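Local coordinates for microcin B17-processing protein McbC (Escherichia coli str. K-12 substr. MG1655, PDB 6GRH) that helps convert the inactive microcin B17 precursor into the active peptide, as the FMN-binding oxidoreductase subunit of the McbBCD synthetase, at residues 11-15 and 195-199; 130-135 and 148-152; 169-174 and 242-247. The contacts are given in a common frame with arbitrary orientation. Numbering follows the deposited sequence.

How the interactions relate
The three contacts illustrate how chemistry follows position in a fold. Interaction 2 joins neighbouring strands of the central antiparallel sheet and is wholly buried, built mainly from backbone hydrogen bonds. Interaction 3 pairs two helices on the sheet face that carries F132, C134 and V149; it is partly buried, apolar toward the sheet and polar at R172 and Y242. The two touch directly: M247 CE lies 3.2 Å from F132 CB, and L170 CD1 3.6 Å from V149 CG2. Interaction 1, its centre about 23 Å from that of interaction 2, is buried yet built on a carboxylate, two hydroxyls and a water, with McbD within reach. Interactions 1 and 2 both touch the second subunit.

Interaction 1: 11-15 and 195-199; sequences VTHYT and FEKAL
The buried carboxylate of E196 draws its partners from a turn of its own chain and from McbD. Residues 195-199 are helical; 11-15 leave a weakly bonded helix through a type I beta turn, T12 to T15, closed by T15 N to T12 O (3.0 Å). V11 lies nearest K197 (CA-CA 6.4 Å) and T15 nearest E196 (6.5 Å). With chi1 m, chi2 t and chi3 near 51°, E196 OE1 reaches the turn and accepts 2.6 Å hydrogen bonds from T12 OG1 (chi1 t) and T15 OG1 (chi1 m). A water donates to T15 OG1 (2.8 Å) and to E196 O (3.1 Å), while V11 CG1 packs 3.5 Å from E196 O. In McbD, M1 N hydrogen-bonds to E196 OE2, N3 ND2 to T12 OG1 and Y5 OH to T15 O. K197 NZ turns to L126 O and Y127 O. The helix, following strand 187-194 in the nitroreductase-family region, thus joins the N-terminal segment at a subunit interface.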
# COMPACT_ATOMS: atom_id res chain seq x y z
N VAL D 11 -26.05 -2.53 -0.36
CA VAL D 11 -24.69 -2.94 -0.65
C VAL D 11 -23.74 -2.56 0.48
O VAL D 11 -22.96 -3.41 0.95
CB VAL D 11 -24.20 -2.37 -2.00
CG1 VAL D 11 -22.71 -2.59 -2.21
CG2 VAL D 11 -25.01 -3.00 -3.11
N THR D 12 -23.81 -1.31 0.96
CA THR D 12 -22.81 -0.83 1.90
C THR D 12 -22.85 -1.58 3.27
O THR D 12 -21.86 -1.63 3.97
CB THR D 12 -22.86 0.69 2.09
OG1 THR D 12 -21.61 1.16 2.61
CG2 THR D 12 -23.99 1.09 3.03
N HIS D 13 -24.00 -2.14 3.60
CA HIS D 13 -24.13 -3.01 4.77
C HIS D 13 -23.04 -4.11 4.84
O HIS D 13 -22.66 -4.50 5.94
CB HIS D 13 -25.54 -3.62 4.77
CG HIS D 13 -25.91 -4.29 6.05
ND1 HIS D 13 -25.96 -3.61 7.26
CD2 HIS D 13 -26.28 -5.56 6.32
CE1 HIS D 13 -26.32 -4.45 8.21
NE2 HIS D 13 -26.53 -5.64 7.67
N TYR D 14 -22.54 -4.57 3.70
CA TYR D 14 -21.51 -5.62 3.67
C TYR D 14 -20.10 -5.13 3.39
O TYR D 14 -19.19 -5.94 3.31
CB TYR D 14 -21.87 -6.68 2.62
CG TYR D 14 -23.17 -7.38 2.94
CD1 TYR D 14 -23.21 -8.44 3.83
CD2 TYR D 14 -24.36 -6.96 2.38
CE1 TYR D 14 -24.39 -9.06 4.15
CE2 TYR D 14 -25.57 -7.57 2.70
CZ TYR D 14 -25.57 -8.63 3.58
OH TYR D 14 -26.73 -9.25 3.89
N THR D 15 -19.90 -3.82 3.26
CA THR D 15 -18.61 -3.28 2.86
C THR D 15 -17.57 -3.42 3.98
O THR D 15 -17.84 -3.13 5.14
CB THR D 15 -18.76 -1.81 2.41
OG1 THR D 15 -19.46 -1.81 1.16
CG2 THR D 15 -17.41 -1.11 2.25
N PHE D 195 -17.36 1.25 -6.71
CA PHE D 195 -16.38 0.50 -5.90
C PHE D 195 -17.02 -0.50 -4.97
O PHE D 195 -16.64 -1.67 -4.94
CB PHE D 195 -15.47 1.41 -5.09
CG PHE D 195 -14.53 2.22 -5.94
CD1 PHE D 195 -13.45 1.63 -6.56
CD2 PHE D 195 -14.74 3.59 -6.12
CE1 PHE D 195 -12.56 2.38 -7.33
CE2 PHE D 195 -13.86 4.35 -6.89
CZ PHE D 195 -12.77 3.73 -7.50
N GLU D 196 -18.02 -0.04 -4.22
CA GLU D 196 -18.61 -0.91 -3.22
C GLU D 196 -19.39 -2.07 -3.81
O GLU D 196 -19.39 -3.14 -3.22
CB GLU D 196 -19.44 -0.09 -2.22
CG GLU D 196 -18.52 0.73 -1.31
CD GLU D 196 -19.22 1.36 -0.12
OE1 GLU D 196 -19.94 0.64 0.62
OE2 GLU D 196 -18.98 2.56 0.12
N LYS D 197 -20.00 -1.89 -4.98
CA LYS D 197 -20.67 -2.98 -5.68
C LYS D 197 -19.65 -4.01 -6.20
O LYS D 197 -19.94 -5.20 -6.21
CB LYS D 197 -21.52 -2.48 -6.82
CG LYS D 197 -22.44 -3.56 -7.37
CD LYS D 197 -23.83 -3.02 -7.55
CE LYS D 197 -24.71 -4.01 -8.29
NZ LYS D 197 -24.97 -3.63 -9.71
N ALA D 198 -18.47 -3.55 -6.61
CA ALA D 198 -17.40 -4.48 -7.03
C ALA D 198 -16.76 -5.26 -5.88
O ALA D 198 -16.24 -6.36 -6.09
CB ALA D 198 -16.32 -3.75 -7.82
N LEU D 199 -16.77 -4.71 -4.67
CA LEU D 199 -16.02 -5.26 -3.55
C LEU D 199 -16.84 -6.03 -2.52
O LEU D 199 -16.29 -6.88 -1.80
CB LEU D 199 -15.23 -4.14 -2.86
CG LEU D 199 -14.19 -3.45 -3.78
CD1 LEU D 199 -13.63 -2.22 -3.10
CD2 LEU D 199 -13.06 -4.38 -4.13
O HOH W 1 -17.71 -3.02 -0.64

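Interaction 2: 130-135 and 148-152; sequences EVFLCR and NVYHY
Antiparallel strands keep register through alternating backbone pairs, as in 130-135 with 148-152. Both are extended, their axes approaching to 4.5 Å with N-to-C directions 151° apart; F132, C134, V149 and H151 lie on one face, V131, L133, Y150 and Y152 on the other. At N148 the carbonyl O accepts from R135 N at 2.8 Å, and OD1 takes a second 2.8 Å bond from R135 NH1; the extended R135 side chain (chi1 to chi3 t) also forms a salt bridge with E138. N148 (psi near -5°) and V149 face A163 in a classic beta bulge. V149 (chi1 t) forms a non-hydrogen-bonded pair with C134, its CG2 4.3 Å from C134 SG. Y150 and L133 exchange two hydrogen bonds, L133 N to Y150 O at 2.8 Å and Y150 N to L133 O at 2.9 Å; its phenol continues to N142. H151 (chi1 t), in a non-hydrogen-bonded pair with F132 (chi1 m), forms an offset ring stack with it, centroids 4.8 Å apart and planes at 27°. H151 NE2 donates to E130 OE1 at 2.7 Å, while ND1 is hydrogen-bonded to E160. Y152 N bonds V131 O at 3.0 Å, and a water accepts from V131 N (2.8 Å) and donates to Y152 O (2.7 Å) and E130 OE1 (3.2 Å). Flanked by strands 187-194 and 158-163, the pair has V131, L133 and Y152 against helix 97-108, while C134 and V149 meet L170 of helix 167-175.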
# COMPACT_ATOMS: atom_id res chain seq x y z
N GLU D 130 -21.12 0.56 -14.71
CA GLU D 130 -22.19 1.39 -15.28
C GLU D 130 -21.72 2.02 -16.58
O GLU D 130 -20.54 2.39 -16.72
CB GLU D 130 -22.57 2.48 -14.29
CG GLU D 130 -23.03 1.91 -12.95
CD GLU D 130 -24.25 1.00 -13.05
OE1 GLU D 130 -25.21 1.30 -13.78
OE2 GLU D 130 -24.28 -0.04 -12.35
N VAL D 131 -22.63 2.12 -17.54
CA VAL D 131 -22.33 2.77 -18.82
C VAL D 131 -23.01 4.14 -18.88
O VAL D 131 -24.23 4.26 -18.70
CB VAL D 131 -22.86 1.98 -20.04
CG1 VAL D 131 -22.39 2.63 -21.36
CG2 VAL D 131 -22.42 0.54 -19.97
N PHE D 132 -22.21 5.16 -19.18
CA PHE D 132 -22.71 6.49 -19.38
C PHE D 132 -22.50 6.90 -20.84
O PHE D 132 -21.52 6.51 -21.46
CB PHE D 132 -22.01 7.45 -18.43
CG PHE D 132 -22.42 7.30 -16.98
CD1 PHE D 132 -21.82 6.36 -16.18
CD2 PHE D 132 -23.41 8.12 -16.43
CE1 PHE D 132 -22.17 6.24 -14.83
CE2 PHE D 132 -23.78 8.00 -15.09
CZ PHE D 132 -23.18 7.04 -14.29
N LEU D 133 -23.45 7.66 -21.37
CA LEU D 133 -23.45 8.10 -22.75
C LEU D 133 -23.17 9.59 -22.73
O LEU D 133 -23.88 10.33 -22.03
CB LEU D 133 -24.79 7.83 -23.39
CG LEU D 133 -25.11 8.51 -24.73
CD1 LEU D 133 -24.14 8.05 -25.80
CD2 LEU D 133 -26.54 8.19 -25.10
N CYS D 134 -22.15 10.03 -23.47
CA CYS D 134 -21.78 11.44 -23.55
C CYS D 134 -21.96 11.95 -24.97
O CYS D 134 -21.34 11.42 -25.89
CB CYS D 134 -20.33 11.64 -23.08
SG CYS D 134 -20.09 11.35 -21.31
N ARG D 135 -22.81 12.96 -25.15
CA ARG D 135 -23.07 13.56 -26.46
C ARG D 135 -22.02 14.65 -26.70
O ARG D 135 -21.90 15.56 -25.89
CB ARG D 135 -24.48 14.14 -26.50
CG ARG D 135 -24.83 14.90 -27.76
CD ARG D 135 -26.32 15.18 -27.83
NE ARG D 135 -26.66 16.03 -28.96
CZ ARG D 135 -26.58 17.37 -28.98
NH1 ARG D 135 -26.16 18.06 -27.92
NH2 ARG D 135 -26.91 18.01 -30.08
N ASN D 148 -26.66 16.28 -22.10
CA ASN D 148 -25.57 15.69 -22.87
C ASN D 148 -24.90 14.51 -22.23
O ASN D 148 -24.04 13.92 -22.84
CB ASN D 148 -24.53 16.74 -23.19
CG ASN D 148 -25.03 17.71 -24.22
OD1 ASN D 148 -25.56 17.29 -25.25
ND2 ASN D 148 -24.90 19.01 -23.94
N VAL D 149 -25.27 14.17 -21.00
CA VAL D 149 -24.81 12.94 -20.36
C VAL D 149 -26.05 12.17 -19.93
O VAL D 149 -26.96 12.75 -19.38
CB VAL D 149 -23.94 13.21 -19.13
CG1 VAL D 149 -23.39 11.92 -18.59
CG2 VAL D 149 -22.79 14.15 -19.48
N TYR D 150 -26.04 10.87 -20.19
CA TYR D 150 -27.12 9.97 -19.82
C TYR D 150 -26.49 8.74 -19.20
O TYR D 150 -25.31 8.48 -19.42
CB TYR D 150 -27.93 9.53 -21.05
CG TYR D 150 -28.67 10.63 -21.77
CD1 TYR D 150 -28.06 11.36 -22.80
CD2 TYR D 150 -29.98 10.92 -21.45
CE1 TYR D 150 -28.74 12.36 -23.47
CE2 TYR D 150 -30.67 11.94 -22.12
CZ TYR D 150 -30.04 12.64 -23.12
OH TYR D 150 -30.73 13.65 -23.76
N HIS D 151 -27.28 8.00 -18.42
CA HIS D 151 -26.86 6.73 -17.88
C HIS D 151 -27.74 5.66 -18.52
O HIS D 151 -28.95 5.76 -18.48
CB HIS D 151 -27.02 6.82 -16.37
CG HIS D 151 -26.85 5.52 -15.65
ND1 HIS D 151 -27.70 5.13 -14.64
CD2 HIS D 151 -25.93 4.54 -15.77
CE1 HIS D 151 -27.31 3.96 -14.16
NE2 HIS D 151 -26.22 3.59 -14.82
N TYR D 152 -27.12 4.65 -19.17
CA TYR D 152 -27.88 3.57 -19.77
C TYR D 152 -28.25 2.51 -18.73
O TYR D 152 -27.37 2.02 -18.03
CB TYR D 152 -27.12 2.90 -20.93
CG TYR D 152 -27.95 1.83 -21.63
CD1 TYR D 152 -29.18 2.15 -22.17
CD2 TYR D 152 -27.52 0.51 -21.71
CE1 TYR D 152 -29.96 1.20 -22.81
CE2 TYR D 152 -28.30 -0.46 -22.34
CZ TYR D 152 -29.52 -0.11 -22.89
OH TYR D 152 -30.33 -1.05 -23.51
O HOH W 2 -25.14 0.96 -17.00

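Interaction 3: 169-174 and 242-247; sequences SLYRSL and YVAKTM
Antiparallel helix packing combines apolar and polar contacts, as 169-174 and helix 242-246, with M247 just after it, demonstrate. The short axes come within 8.9 Å with N-to-C directions 158° apart (signed crossing angle -158°), and the register sets S173 opposite V243 (CA-CA 5.1 Å) and L170 opposite T246 (6.5 Å). S169 opens the contact, its O 4.0 Å from T246 CG2, while its hydroxyl is hydrogen-bonded to N166. L170 (chi1 m, chi2 t) reaches across with CD2, 3.9 Å from T246 CG2 and 4.2 Å from M247 CG. R172, its first three chi angles t, extends so that NE donates to Y242 OH at 2.9 Å, leaving NH1 for a salt bridge to E37; McbB packs on R172 and Y242. S173 points at the other helix and gives room for the Y242 ring (chi1 t): its CB sits over the ring face, 3.8 Å from the centroid and 11° off the normal, in a CH-pi contact. Its O lies 3.2 Å from V243 CG2. With chi1 p, S173 OG bonds back to L170 O at 3.0 Å, just as T246 OG1, at chi1 m, bonds Y242 O at 2.8 Å, so each hydroxyl donates within its own helix. L174 (chi1 m, chi2 t) ends on the buried side, CD2 3.7 Å from V243 CG1. Beneath lies the central sheet: L170, L174 and M247 rest on C134 of strand 129-135, L174 and M247 also on V190 of strand 187-194, and L174 further on V259 and F261 of strand 254-263.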
# COMPACT_ATOMS: atom_id res chain seq x y z
N SER D 169 -17.45 21.22 -23.06
CA SER D 169 -16.87 20.82 -21.76
C SER D 169 -16.65 19.32 -21.66
O SER D 169 -15.63 18.86 -21.16
CB SER D 169 -17.77 21.22 -20.59
OG SER D 169 -17.97 22.62 -20.57
N LEU D 170 -17.64 18.54 -22.12
CA LEU D 170 -17.53 17.10 -22.11
C LEU D 170 -16.42 16.63 -22.99
O LEU D 170 -15.68 15.74 -22.60
CB LEU D 170 -18.80 16.41 -22.61
CG LEU D 170 -19.87 16.06 -21.62
CD1 LEU D 170 -21.09 15.54 -22.37
CD2 LEU D 170 -19.36 15.04 -20.60
N TYR D 171 -16.36 17.17 -24.21
CA TYR D 171 -15.31 16.84 -25.16
C TYR D 171 -13.92 17.14 -24.59
O TYR D 171 -13.02 16.30 -24.66
CB TYR D 171 -15.50 17.60 -26.48
CG TYR D 171 -14.38 17.37 -27.45
CD1 TYR D 171 -13.33 18.27 -27.56
CD2 TYR D 171 -14.34 16.22 -28.23
CE1 TYR D 171 -12.28 18.05 -28.44
CE2 TYR D 171 -13.30 16.01 -29.13
CZ TYR D 171 -12.28 16.92 -29.23
OH TYR D 171 -11.24 16.68 -30.09
N ARG D 172 -13.77 18.33 -24.02
CA ARG D 172 -12.49 18.72 -23.42
C ARG D 172 -12.06 17.71 -22.35
O ARG D 172 -10.94 17.20 -22.39
CB ARG D 172 -12.59 20.14 -22.84
CG ARG D 172 -11.32 20.64 -22.20
CD ARG D 172 -11.45 22.07 -21.70
NE ARG D 172 -10.55 22.27 -20.56
CZ ARG D 172 -9.25 22.60 -20.64
NH1 ARG D 172 -8.65 22.81 -21.83
NH2 ARG D 172 -8.55 22.72 -19.51
N SER D 173 -12.97 17.37 -21.44
CA SER D 173 -12.65 16.42 -20.35
C SER D 173 -12.29 15.01 -20.84
O SER D 173 -11.35 14.37 -20.35
CB SER D 173 -13.77 16.39 -19.30
OG SER D 173 -14.87 15.58 -19.70
N LEU D 174 -13.02 14.52 -21.84
CA LEU D 174 -12.81 13.13 -22.30
C LEU D 174 -11.58 12.93 -23.20
O LEU D 174 -11.03 11.85 -23.25
CB LEU D 174 -14.04 12.64 -23.05
CG LEU D 174 -15.32 12.46 -22.23
CD1 LEU D 174 -16.47 12.11 -23.15
CD2 LEU D 174 -15.14 11.35 -21.25
N TYR D 242 -11.50 14.87 -13.72
CA TYR D 242 -12.14 15.92 -14.49
C TYR D 242 -13.35 15.37 -15.28
O TYR D 242 -14.41 15.99 -15.30
CB TYR D 242 -11.10 16.51 -15.43
CG TYR D 242 -11.49 17.67 -16.30
CD1 TYR D 242 -12.47 18.58 -15.94
CD2 TYR D 242 -10.78 17.91 -17.49
CE1 TYR D 242 -12.77 19.67 -16.75
CE2 TYR D 242 -11.09 18.96 -18.32
CZ TYR D 242 -12.08 19.84 -17.95
OH TYR D 242 -12.33 20.91 -18.78
N VAL D 243 -13.18 14.20 -15.88
CA VAL D 243 -14.31 13.47 -16.48
C VAL D 243 -15.41 13.22 -15.43
O VAL D 243 -16.59 13.57 -15.65
CB VAL D 243 -13.84 12.16 -17.12
CG1 VAL D 243 -15.02 11.28 -17.55
CG2 VAL D 243 -12.94 12.49 -18.32
N ALA D 244 -15.02 12.68 -14.27
CA ALA D 244 -15.99 12.43 -13.20
C ALA D 244 -16.77 13.70 -12.79
O ALA D 244 -17.99 13.68 -12.71
CB ALA D 244 -15.33 11.79 -11.99
N LYS D 245 -16.05 14.80 -12.57
CA LYS D 245 -16.63 16.07 -12.13
C LYS D 245 -17.62 16.60 -13.19
O LYS D 245 -18.74 17.03 -12.86
CB LYS D 245 -15.51 17.08 -11.91
CG LYS D 245 -15.92 18.51 -11.54
CD LYS D 245 -16.25 18.63 -10.06
CE LYS D 245 -16.68 20.06 -9.71
NZ LYS D 245 -16.06 20.52 -8.42
N THR D 246 -17.20 16.51 -14.46
CA THR D 246 -17.97 17.04 -15.59
C THR D 246 -19.29 16.27 -15.77
O THR D 246 -20.32 16.86 -16.05
CB THR D 246 -17.12 17.02 -16.89
OG1 THR D 246 -15.96 17.83 -16.67
CG2 THR D 246 -17.86 17.61 -18.07
N MET D 247 -19.24 14.98 -15.52
CA MET D 247 -20.42 14.10 -15.50
C MET D 247 -21.23 14.13 -14.18
O MET D 247 -22.24 13.42 -14.06
CB MET D 247 -19.98 12.67 -15.81
CG MET D 247 -19.44 12.52 -17.23
SD MET D 247 -18.72 10.88 -17.51
CE MET D 247 -20.18 9.88 -17.50